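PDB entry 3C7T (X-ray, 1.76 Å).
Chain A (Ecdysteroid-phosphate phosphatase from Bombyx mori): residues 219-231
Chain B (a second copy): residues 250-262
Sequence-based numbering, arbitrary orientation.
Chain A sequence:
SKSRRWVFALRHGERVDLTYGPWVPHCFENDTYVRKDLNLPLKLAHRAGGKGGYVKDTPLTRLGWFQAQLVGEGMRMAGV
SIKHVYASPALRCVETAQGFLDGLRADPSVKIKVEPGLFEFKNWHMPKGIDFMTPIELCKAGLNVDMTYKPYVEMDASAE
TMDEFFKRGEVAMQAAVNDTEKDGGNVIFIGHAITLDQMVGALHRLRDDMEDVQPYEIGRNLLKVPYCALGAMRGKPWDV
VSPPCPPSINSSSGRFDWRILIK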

# COMPACT_ATOMS: atom_id res chain seq x y z
N GLY A 219 -6.09 2.92 -27.99
CA GLY A 219 -7.53 2.75 -27.80
C GLY A 219 -8.03 1.38 -28.20
O GLY A 219 -9.23 1.17 -28.34
N ARG A 220 -7.10 0.43 -28.36
CA ARG A 220 -7.48 -0.97 -28.51
C ARG A 220 -8.44 -1.37 -27.38
O ARG A 220 -9.44 -2.03 -27.61
CB ARG A 220 -6.24 -1.88 -28.54
CG ARG A 220 -6.55 -3.36 -28.70
CD ARG A 220 -5.26 -4.17 -28.85
NE ARG A 220 -4.62 -4.44 -27.56
CZ ARG A 220 -4.94 -5.45 -26.76
NH1 ARG A 220 -5.92 -6.29 -27.08
NH2 ARG A 220 -4.28 -5.63 -25.61
N ASN A 221 -8.14 -0.93 -26.15
CA ASN A 221 -9.00 -1.23 -25.00
C ASN A 221 -9.57 0.02 -24.36
O ASN A 221 -8.96 1.10 -24.45
CB ASN A 221 -8.24 -2.02 -23.95
CG ASN A 221 -7.65 -3.30 -24.52
OD1 ASN A 221 -6.43 -3.45 -24.59
ND2 ASN A 221 -8.51 -4.20 -24.98
N LEU A 222 -10.71 -0.10 -23.69
CA LEU A 222 -11.39 1.08 -23.17
C LEU A 222 -10.74 1.62 -21.91
O LEU A 222 -10.76 2.83 -21.66
CB LEU A 222 -12.86 0.76 -22.91
CG LEU A 222 -13.77 1.91 -22.46
CD1 LEU A 222 -13.79 3.09 -23.43
CD2 LEU A 222 -15.18 1.34 -22.29
N LEU A 223 -10.19 0.71 -21.10
CA LEU A 223 -9.59 1.05 -19.82
C LEU A 223 -8.09 0.81 -19.83
O LEU A 223 -7.61 -0.08 -20.53
CB LEU A 223 -10.21 0.19 -18.73
CG LEU A 223 -11.72 0.28 -18.57
CD1 LEU A 223 -12.10 -0.57 -17.38
CD2 LEU A 223 -12.16 1.73 -18.35
N LYS A 224 -7.35 1.62 -19.07
CA LYS A 224 -5.92 1.40 -18.89
C LYS A 224 -5.71 0.19 -18.00
O LYS A 224 -6.49 -0.04 -17.07
CB LYS A 224 -5.25 2.60 -18.21
CG LYS A 224 -5.06 3.78 -19.11
CD LYS A 224 -4.36 4.96 -18.41
CE LYS A 224 -3.99 6.02 -19.44
NZ LYS A 224 -3.50 7.34 -18.98
N VAL A 225 -4.64 -0.55 -18.28
CA VAL A 225 -4.22 -1.62 -17.37
C VAL A 225 -3.97 -1.02 -15.97
O VAL A 225 -3.63 0.17 -15.86
CB VAL A 225 -2.97 -2.37 -17.90
CG1 VAL A 225 -3.27 -2.98 -19.30
CG2 VAL A 225 -1.76 -1.46 -17.96
N PRO A 226 -4.17 -1.81 -14.91
CA PRO A 226 -4.00 -1.32 -13.53
C PRO A 226 -2.58 -0.84 -13.20
O PRO A 226 -1.63 -1.17 -13.90
CB PRO A 226 -4.32 -2.55 -12.69
CG PRO A 226 -5.20 -3.40 -13.59
CD PRO A 226 -4.61 -3.22 -14.93
N TYR A 227 -2.45 -0.08 -12.11
CA TYR A 227 -1.11 0.32 -11.67
C TYR A 227 -0.25 -0.91 -11.44
O TYR A 227 -0.73 -1.91 -10.87
CB TYR A 227 -1.22 1.07 -10.36
CG TYR A 227 -1.82 2.46 -10.41
CD1 TYR A 227 -1.33 3.42 -11.31
CD2 TYR A 227 -2.78 2.86 -9.48
CE1 TYR A 227 -1.83 4.72 -11.30
CE2 TYR A 227 -3.30 4.16 -9.46
CZ TYR A 227 -2.81 5.09 -10.39
OH TYR A 227 -3.28 6.39 -10.38
N CYS A 228 1.01 -0.83 -11.88
CA CYS A 228 1.95 -1.96 -11.82
C CYS A 228 1.41 -3.27 -12.44
O CYS A 228 1.82 -4.34 -12.07
CB CYS A 228 2.45 -2.18 -10.38
SG CYS A 228 3.56 -0.84 -9.81
N ALA A 229 0.49 -3.16 -13.41
CA ALA A 229 0.14 -4.29 -14.26
C ALA A 229 1.42 -4.82 -14.94
O ALA A 229 2.23 -4.05 -15.46
CB ALA A 229 -0.85 -3.91 -15.29
N LEU A 230 1.58 -6.13 -14.90
CA LEU A 230 2.78 -6.78 -15.39
C LEU A 230 2.44 -7.68 -16.56
O LEU A 230 1.55 -8.54 -16.49
CB LEU A 230 3.44 -7.61 -14.27
CG LEU A 230 4.72 -8.36 -14.62
CD1 LEU A 230 5.92 -7.43 -14.87
CD2 LEU A 230 5.08 -9.38 -13.54
N GLY A 231 3.14 -7.43 -17.67
CA GLY A 231 3.02 -8.26 -18.85
C GLY A 231 4.30 -9.04 -19.05
O GLY A 231 5.39 -8.56 -18.67
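Chain B (250-262) NSSSGRFDWRILI

Chain B lies on chain A mostly as an extended loop, then closes in a short 3-10 segment, 258-261. From P226(A) to G231(A) the two chains advance in the same sense. P226(A) CA is 5.6 Å from G254(B) CA. A229(A) CA is 5.7 Å from F256(B) CA. G231(A) CA is 6.0 Å from W258(B) CA. The 3-10 segment then brings I260(B) near N221(A), with N221(A) CA 9.0 Å from I260(B) CA. Chain A is loop except for a strand that begins at L230(A). No backbone-to-backbone hydrogen bond joins the two stretches, which together bury 604 Å².

P226(A) to A229(A) form a type II beta turn, closed by A229(A) N to P226(A) O at 2.9 Å. The turn leaves Y227(A) N free of this bond. Water 2 accepts from Y227(A) N at 3.0 Å and lies 2.9 Å from S253(B) OG, hydrogen-bonded to both. Water 1 makes a second bridge. It bonds to Y227(A) OH at 2.7 Å and donates to S251(B) OG at 2.8 Å. S251(B) OG also lies at the edge of the tyrosine ring, 3.9 Å from Y227(A) CE2.

R220(A) makes a direct polar contact with the 3-10 segment. The R220(A) guanidinium meets I260(B) O with its edge. R220(A) NH2 donates to I260(B) O at 2.9 Å, and R220(A) NH1 donates to the same I260(B) O at 3.2 Å. One carbonyl thus takes two bonds. R220(A) NE and NH2 also have partners elsewhere in the structure.

F256(B) is the apolar centre, with 86 Å² covered. A229(A) CB sits over one face of the F256(B) ring, 4.1 Å from its centroid, a CH-pi contact. L230(A) O approaches the ring edge, 3.3 Å from F256(B) CE2. V225(A) CG1 packs 3.5 Å from F256(B) CE1, and P226(A) CD 3.7 Å from F256(B) CB. V225(A) CG1 also reaches I260(B) CD1 at 4.3 Å. P226(A) CB comes within 3.0 Å of G254(B) O, a close carbon-oxygen approach. L261(B) points away at CA-to-CB, yet L261(B) CD1 reaches G231(A) CA at 3.9 Å.

Chain B also satisfies groups internally. R259(B) NE forms a salt bridge with D257(B) OD1 at 3.0 Å. R259(B) N donates to D257(B) OD1 at 3.2 Å. N250(B) ND2 donates to S251(B) O at 3.1 Å. In the 3-10 segment, L261(B) N donates to W258(B) O at 3.0 Å.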

# COMPACT_ATOMS: atom_id res chain seq x y z
N ASN B 250 -5.46 6.64 -0.08
CA ASN B 250 -4.96 5.93 -1.26
C ASN B 250 -6.11 5.58 -2.17
O ASN B 250 -7.29 5.51 -1.75
CB ASN B 250 -4.12 4.69 -0.88
CG ASN B 250 -4.92 3.61 -0.16
OD1 ASN B 250 -4.89 3.49 1.07
ND2 ASN B 250 -5.60 2.79 -0.93
N SER B 251 -5.78 5.35 -3.43
CA SER B 251 -6.80 4.98 -4.38
C SER B 251 -6.82 3.46 -4.57
O SER B 251 -6.00 2.71 -3.98
CB SER B 251 -6.56 5.73 -5.70
OG SER B 251 -5.45 5.16 -6.38
N SER B 252 -7.77 2.99 -5.37
CA SER B 252 -7.84 1.57 -5.67
C SER B 252 -6.96 1.17 -6.88
O SER B 252 -6.48 2.01 -7.65
CB SER B 252 -9.29 1.16 -5.91
OG SER B 252 -9.82 1.91 -6.99
N SER B 253 -6.79 -0.13 -7.08
CA SER B 253 -6.15 -0.60 -8.28
C SER B 253 -6.66 -2.00 -8.53
O SER B 253 -6.54 -2.87 -7.67
CB SER B 253 -4.62 -0.60 -8.11
OG SER B 253 -3.98 -1.02 -9.32
N GLY B 254 -7.22 -2.21 -9.72
CA GLY B 254 -7.84 -3.48 -10.04
C GLY B 254 -6.83 -4.52 -10.48
O GLY B 254 -5.63 -4.27 -10.55
N ARG B 255 -7.35 -5.71 -10.77
CA ARG B 255 -6.50 -6.86 -10.99
C ARG B 255 -6.31 -7.04 -12.49
O ARG B 255 -7.29 -7.13 -13.24
CB ARG B 255 -7.18 -8.07 -10.41
CG ARG B 255 -6.22 -9.13 -10.00
CD ARG B 255 -6.98 -10.14 -9.17
NE ARG B 255 -6.09 -11.22 -8.74
CZ ARG B 255 -6.11 -12.45 -9.24
NH1 ARG B 255 -6.95 -12.77 -10.21
NH2 ARG B 255 -5.29 -13.35 -8.75
N PHE B 256 -5.05 -7.11 -12.93
CA PHE B 256 -4.75 -7.25 -14.34
C PHE B 256 -4.91 -8.71 -14.81
O PHE B 256 -4.55 -9.66 -14.08
CB PHE B 256 -3.34 -6.70 -14.65
CG PHE B 256 -2.93 -6.83 -16.09
CD1 PHE B 256 -3.68 -6.22 -17.09
CD2 PHE B 256 -1.78 -7.53 -16.45
CE1 PHE B 256 -3.31 -6.32 -18.41
CE2 PHE B 256 -1.40 -7.65 -17.79
CZ PHE B 256 -2.17 -7.04 -18.77
N ASP B 257 -5.48 -8.89 -16.00
CA ASP B 257 -5.54 -10.21 -16.66
C ASP B 257 -4.63 -10.20 -17.90
O ASP B 257 -4.96 -9.57 -18.91
CB ASP B 257 -6.99 -10.55 -17.04
CG ASP B 257 -7.15 -11.94 -17.65
OD1 ASP B 257 -6.15 -12.70 -17.83
OD2 ASP B 257 -8.31 -12.28 -17.98
N TRP B 258 -3.49 -10.89 -17.80
CA TRP B 258 -2.45 -10.83 -18.85
C TRP B 258 -2.96 -11.32 -20.21
O TRP B 258 -2.40 -10.98 -21.27
CB TRP B 258 -1.22 -11.64 -18.41
CG TRP B 258 -1.48 -13.11 -18.31
CD1 TRP B 258 -1.85 -13.81 -17.20
CD2 TRP B 258 -1.41 -14.08 -19.38
NE1 TRP B 258 -2.01 -15.15 -17.50
CE2 TRP B 258 -1.75 -15.34 -18.83
CE3 TRP B 258 -1.10 -13.99 -20.75
CZ2 TRP B 258 -1.78 -16.51 -19.60
CZ3 TRP B 258 -1.13 -15.16 -21.51
CH2 TRP B 258 -1.46 -16.40 -20.93
N ARG B 259 -4.03 -12.12 -20.18
CA ARG B 259 -4.61 -12.69 -21.39
C ARG B 259 -5.26 -11.67 -22.31
O ARG B 259 -5.61 -11.99 -23.44
CB ARG B 259 -5.63 -13.77 -21.04
CG ARG B 259 -5.01 -15.01 -20.40
CD ARG B 259 -6.09 -15.98 -19.97
NE ARG B 259 -6.98 -15.36 -18.98
CZ ARG B 259 -8.14 -15.88 -18.58
NH1 ARG B 259 -8.58 -17.02 -19.09
NH2 ARG B 259 -8.87 -15.23 -17.68
N ILE B 260 -5.45 -10.44 -21.83
CA ILE B 260 -5.90 -9.39 -22.75
C ILE B 260 -4.80 -8.96 -23.73
O ILE B 260 -5.08 -8.32 -24.73
CB ILE B 260 -6.50 -8.17 -22.05
CG1 ILE B 260 -5.44 -7.45 -21.21
CG2 ILE B 260 -7.74 -8.57 -21.23
CD1 ILE B 260 -5.71 -5.96 -21.11
N LEU B 261 -3.55 -9.32 -23.43
CA LEU B 261 -2.44 -9.08 -24.34
C LEU B 261 -2.50 -10.09 -25.50
O LEU B 261 -1.63 -10.10 -26.36
CB LEU B 261 -1.12 -9.18 -23.59
CG LEU B 261 -0.90 -8.22 -22.41
CD1 LEU B 261 0.39 -8.54 -21.69
CD2 LEU B 261 -0.91 -6.75 -22.85
N ILE B 262 -3.56 -10.90 -25.47
CA ILE B 262 -3.86 -12.03 -26.37
C ILE B 262 -2.80 -13.12 -26.35
O ILE B 262 -2.72 -13.88 -25.37
CB ILE B 262 -4.40 -11.62 -27.80
CG1 ILE B 262 -3.39 -10.79 -28.62
CG2 ILE B 262 -5.74 -10.90 -27.67
CD1 ILE B 262 -3.94 -10.24 -29.95
O HOH W 1 -4.77 7.12 -8.23
O HOH W 2 -5.16 0.84 -11.26